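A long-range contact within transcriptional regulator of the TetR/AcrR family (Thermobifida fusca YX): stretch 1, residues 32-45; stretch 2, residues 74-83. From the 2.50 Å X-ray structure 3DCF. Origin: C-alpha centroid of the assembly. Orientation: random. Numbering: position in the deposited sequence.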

# COMPACT_ATOMS: atom_id res chain seq x y z
N ARG A 32 10.58 -12.85 32.67
CA ARG A 32 9.71 -13.95 32.21
C ARG A 32 8.85 -13.50 31.02
O ARG A 32 8.48 -14.33 30.18
CB ARG A 32 8.79 -14.41 33.35
CG ARG A 32 9.49 -14.94 34.64
CD ARG A 32 8.54 -14.77 35.85
NE ARG A 32 9.00 -15.38 37.09
CZ ARG A 32 8.33 -15.32 38.24
N ARG A 33 8.52 -12.20 30.96
CA ARG A 33 7.72 -11.59 29.88
C ARG A 33 8.36 -11.83 28.51
O ARG A 33 7.68 -12.30 27.59
CB ARG A 33 7.53 -10.09 30.13
CG ARG A 33 6.48 -9.43 29.25
CD ARG A 33 6.28 -7.96 29.63
NE ARG A 33 5.04 -7.40 29.05
CZ ARG A 33 4.89 -6.92 27.81
NH1 ARG A 33 5.89 -6.91 26.92
NH2 ARG A 33 3.70 -6.45 27.44
N THR A 34 9.66 -11.52 28.39
CA THR A 34 10.47 -11.78 27.16
C THR A 34 10.50 -13.28 26.83
O THR A 34 10.45 -13.66 25.66
CB THR A 34 11.94 -11.29 27.29
OG1 THR A 34 11.95 -9.86 27.41
CG2 THR A 34 12.78 -11.68 26.07
N GLN A 35 10.59 -14.11 27.88
CA GLN A 35 10.55 -15.57 27.74
C GLN A 35 9.16 -15.98 27.20
O GLN A 35 9.07 -16.84 26.33
CB GLN A 35 10.85 -16.28 29.07
CG GLN A 35 11.40 -17.69 28.93
N ILE A 36 8.10 -15.33 27.71
CA ILE A 36 6.72 -15.56 27.25
C ILE A 36 6.51 -15.10 25.80
O ILE A 36 5.85 -15.82 25.02
CB ILE A 36 5.67 -14.91 28.20
CG1 ILE A 36 5.63 -15.65 29.54
CG2 ILE A 36 4.26 -14.98 27.60
CD1 ILE A 36 4.97 -14.85 30.64
N ILE A 37 7.05 -13.94 25.42
CA ILE A 37 6.94 -13.45 24.02
C ILE A 37 7.68 -14.40 23.04
O ILE A 37 7.14 -14.73 21.99
CB ILE A 37 7.44 -11.97 23.85
CG1 ILE A 37 6.56 -10.99 24.64
CG2 ILE A 37 7.43 -11.56 22.36
CD1 ILE A 37 7.18 -9.59 24.78
N LYS A 38 8.88 -14.82 23.42
CA LYS A 38 9.71 -15.73 22.60
C LYS A 38 9.04 -17.11 22.43
O LYS A 38 8.95 -17.63 21.31
CB LYS A 38 11.11 -15.89 23.20
N VAL A 39 8.58 -17.67 23.55
CA VAL A 39 7.87 -18.96 23.54
C VAL A 39 6.57 -18.89 22.71
O VAL A 39 6.29 -19.80 21.93
CB VAL A 39 7.63 -19.48 24.99
CG1 VAL A 39 6.64 -20.67 25.01
CG2 VAL A 39 8.97 -19.87 25.65
N ALA A 40 5.81 -17.79 22.85
CA ALA A 40 4.58 -17.55 22.08
C ALA A 40 4.86 -17.42 20.57
O ALA A 40 4.10 -17.95 19.76
CB ALA A 40 3.83 -16.32 22.59
N THR A 41 5.95 -16.72 20.22
CA THR A 41 6.41 -16.54 18.81
C THR A 41 6.77 -17.89 18.16
O THR A 41 6.34 -18.16 17.03
CB THR A 41 7.66 -15.59 18.71
OG1 THR A 41 7.36 -14.32 19.30
CG2 THR A 41 8.09 -15.39 17.25
N GLU A 42 7.58 -18.69 18.86
CA GLU A 42 7.95 -20.05 18.42
C GLU A 42 6.72 -20.94 18.26
O GLU A 42 6.61 -21.67 17.27
CB GLU A 42 8.92 -20.72 19.42
CG GLU A 42 10.32 -20.07 19.45
CD GLU A 42 11.22 -20.48 20.65
OE1 GLU A 42 10.74 -21.16 21.59
OE2 GLU A 42 12.42 -20.10 20.64
N LEU A 43 5.79 -20.85 19.21
CA LEU A 43 4.57 -21.65 19.23
C LEU A 43 3.57 -21.22 18.13
O LEU A 43 2.92 -22.08 17.54
CB LEU A 43 3.95 -21.62 20.64
CG LEU A 43 2.97 -22.68 21.14
CD1 LEU A 43 3.53 -24.10 21.03
CD2 LEU A 43 2.63 -22.35 22.60
N PHE A 44 3.44 -19.91 17.85
CA PHE A 44 2.59 -19.44 16.73
C PHE A 44 3.16 -19.82 15.35
O PHE A 44 2.40 -20.00 14.39
CB PHE A 44 2.32 -17.92 16.74
CG PHE A 44 1.57 -17.41 17.97
CD1 PHE A 44 0.49 -18.12 18.55
CD2 PHE A 44 1.89 -16.14 18.50
CE1 PHE A 44 -0.20 -17.60 19.66
CE2 PHE A 44 1.20 -15.62 19.60
CZ PHE A 44 0.15 -16.35 20.19
N ARG A 45 4.49 -19.93 15.25
CA ARG A 45 5.15 -20.36 14.02
C ARG A 45 4.87 -21.84 13.74
O ARG A 45 4.22 -22.18 12.76
CB ARG A 45 6.66 -20.10 14.10
N SER A 74 -5.08 -12.31 27.26
CA SER A 74 -5.56 -12.95 26.04
C SER A 74 -4.38 -13.21 25.08
O SER A 74 -3.30 -12.65 25.24
CB SER A 74 -6.65 -12.10 25.37
OG SER A 74 -6.16 -10.81 25.02
N LYS A 75 -4.61 -14.10 24.12
CA LYS A 75 -3.64 -14.39 23.04
C LYS A 75 -3.43 -13.17 22.10
O LYS A 75 -2.37 -13.03 21.49
CB LYS A 75 -4.06 -15.63 22.23
CG LYS A 75 -5.39 -15.50 21.46
CD LYS A 75 -5.89 -16.84 20.90
CE LYS A 75 -5.08 -17.32 19.73
NZ LYS A 75 -5.67 -18.59 19.23
N GLU A 76 -4.45 -12.30 22.01
CA GLU A 76 -4.39 -11.06 21.23
C GLU A 76 -3.41 -10.08 21.88
O GLU A 76 -2.63 -9.43 21.18
CB GLU A 76 -5.78 -10.41 21.07
CG GLU A 76 -6.77 -11.13 20.11
CD GLU A 76 -7.35 -12.47 20.64
OE1 GLU A 76 -7.57 -12.60 21.87
OE2 GLU A 76 -7.58 -13.39 19.82
N ASP A 77 -3.46 -9.98 23.22
CA ASP A 77 -2.51 -9.16 23.99
C ASP A 77 -1.07 -9.69 23.83
O ASP A 77 -0.14 -8.89 23.89
CB ASP A 77 -2.88 -9.10 25.49
CG ASP A 77 -4.21 -8.39 25.76
OD1 ASP A 77 -4.50 -7.37 25.09
OD2 ASP A 77 -4.96 -8.84 26.67
N VAL A 78 -0.90 -11.01 23.66
CA VAL A 78 0.42 -11.61 23.39
C VAL A 78 0.87 -11.23 21.98
O VAL A 78 2.04 -10.88 21.77
CB VAL A 78 0.45 -13.16 23.54
CG1 VAL A 78 1.85 -13.68 23.27
CG2 VAL A 78 0.00 -13.58 24.93
N LEU A 79 -0.06 -11.27 21.02
CA LEU A 79 0.24 -10.89 19.64
C LEU A 79 0.65 -9.40 19.50
O LEU A 79 1.55 -9.09 18.71
CB LEU A 79 -0.90 -11.24 18.70
CG LEU A 79 -0.62 -11.14 17.19
CD1 LEU A 79 0.61 -11.94 16.72
CD2 LEU A 79 -1.86 -11.59 16.43
N PHE A 80 0.00 -8.51 20.26
CA PHE A 80 0.38 -7.08 20.30
C PHE A 80 1.83 -6.93 20.78
O PHE A 80 2.63 -6.24 20.14
CB PHE A 80 -0.57 -6.27 21.19
CG PHE A 80 -0.12 -4.84 21.40
CD1 PHE A 80 -0.30 -3.88 20.39
CD2 PHE A 80 0.50 -4.45 22.60
CE1 PHE A 80 0.14 -2.54 20.57
CE2 PHE A 80 0.94 -3.12 22.79
CZ PHE A 80 0.75 -2.16 21.78
N ALA A 81 2.14 -7.57 21.91
CA ALA A 81 3.48 -7.58 22.50
C ALA A 81 4.56 -8.02 21.50
O ALA A 81 5.63 -7.40 21.46
CB ALA A 81 3.50 -8.46 23.74
N ILE A 82 4.28 -9.07 20.72
CA ILE A 82 5.21 -9.56 19.67
C ILE A 82 5.43 -8.51 18.57
O ILE A 82 6.58 -8.27 18.16
CB ILE A 82 4.72 -10.89 18.99
CG1 ILE A 82 4.71 -12.05 19.99
CG2 ILE A 82 5.63 -11.30 17.81
CD1 ILE A 82 3.94 -13.26 19.48
N VAL A 83 4.33 -7.90 18.11
CA VAL A 83 4.39 -6.85 17.08
C VAL A 83 5.06 -5.56 17.60
O VAL A 83 5.86 -4.97 16.87
CB VAL A 83 2.99 -6.51 16.51
CG1 VAL A 83 3.08 -5.37 15.47
CG2 VAL A 83 2.37 -7.77 15.89

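Helices that cross nearly at right angles touch over a short patch, and such a patch is well served by one side chain set into a hollow on its partner. In this TetR/AcrR-family regulator the two axes cross at 100° and approach to 9.8 Å, and the knob is Ile 82, lodged among Ile 37, Ala 40, Thr 41 and Phe 44. Those four residues lie one turn apart in pairs, so a single face of the first helix forms the hole. Ile 82 CG1 lies 3.6 Å from Ile 37 CG2, while Ile 82 CD1 meets Phe 44 CE2 at 3.6 Å, at the edge of the ring and near its plane. Ala 40, part of the hole, also points its CB toward the second helix, where it lies 3.4 Å from Val 78 CG1, one turn before the knob. Ile 37 also touches the residue just before the knob, its CD1 standing 4.0 Å from Ala 81 CB.

Toward the margin the chemistry becomes polar, yet no hydrogen bond crosses the contact. Thr 41 OG1 packs 3.6 Å from Ile 82 CG1 but donates to Ile 37 O within its own helix, at 2.7 Å. Arg 33, extended through chi3 and turned at chi4 (-83°), brings NH2 to 4.2 Å from Ala 81 CB, a contact without a polar partner across the interface.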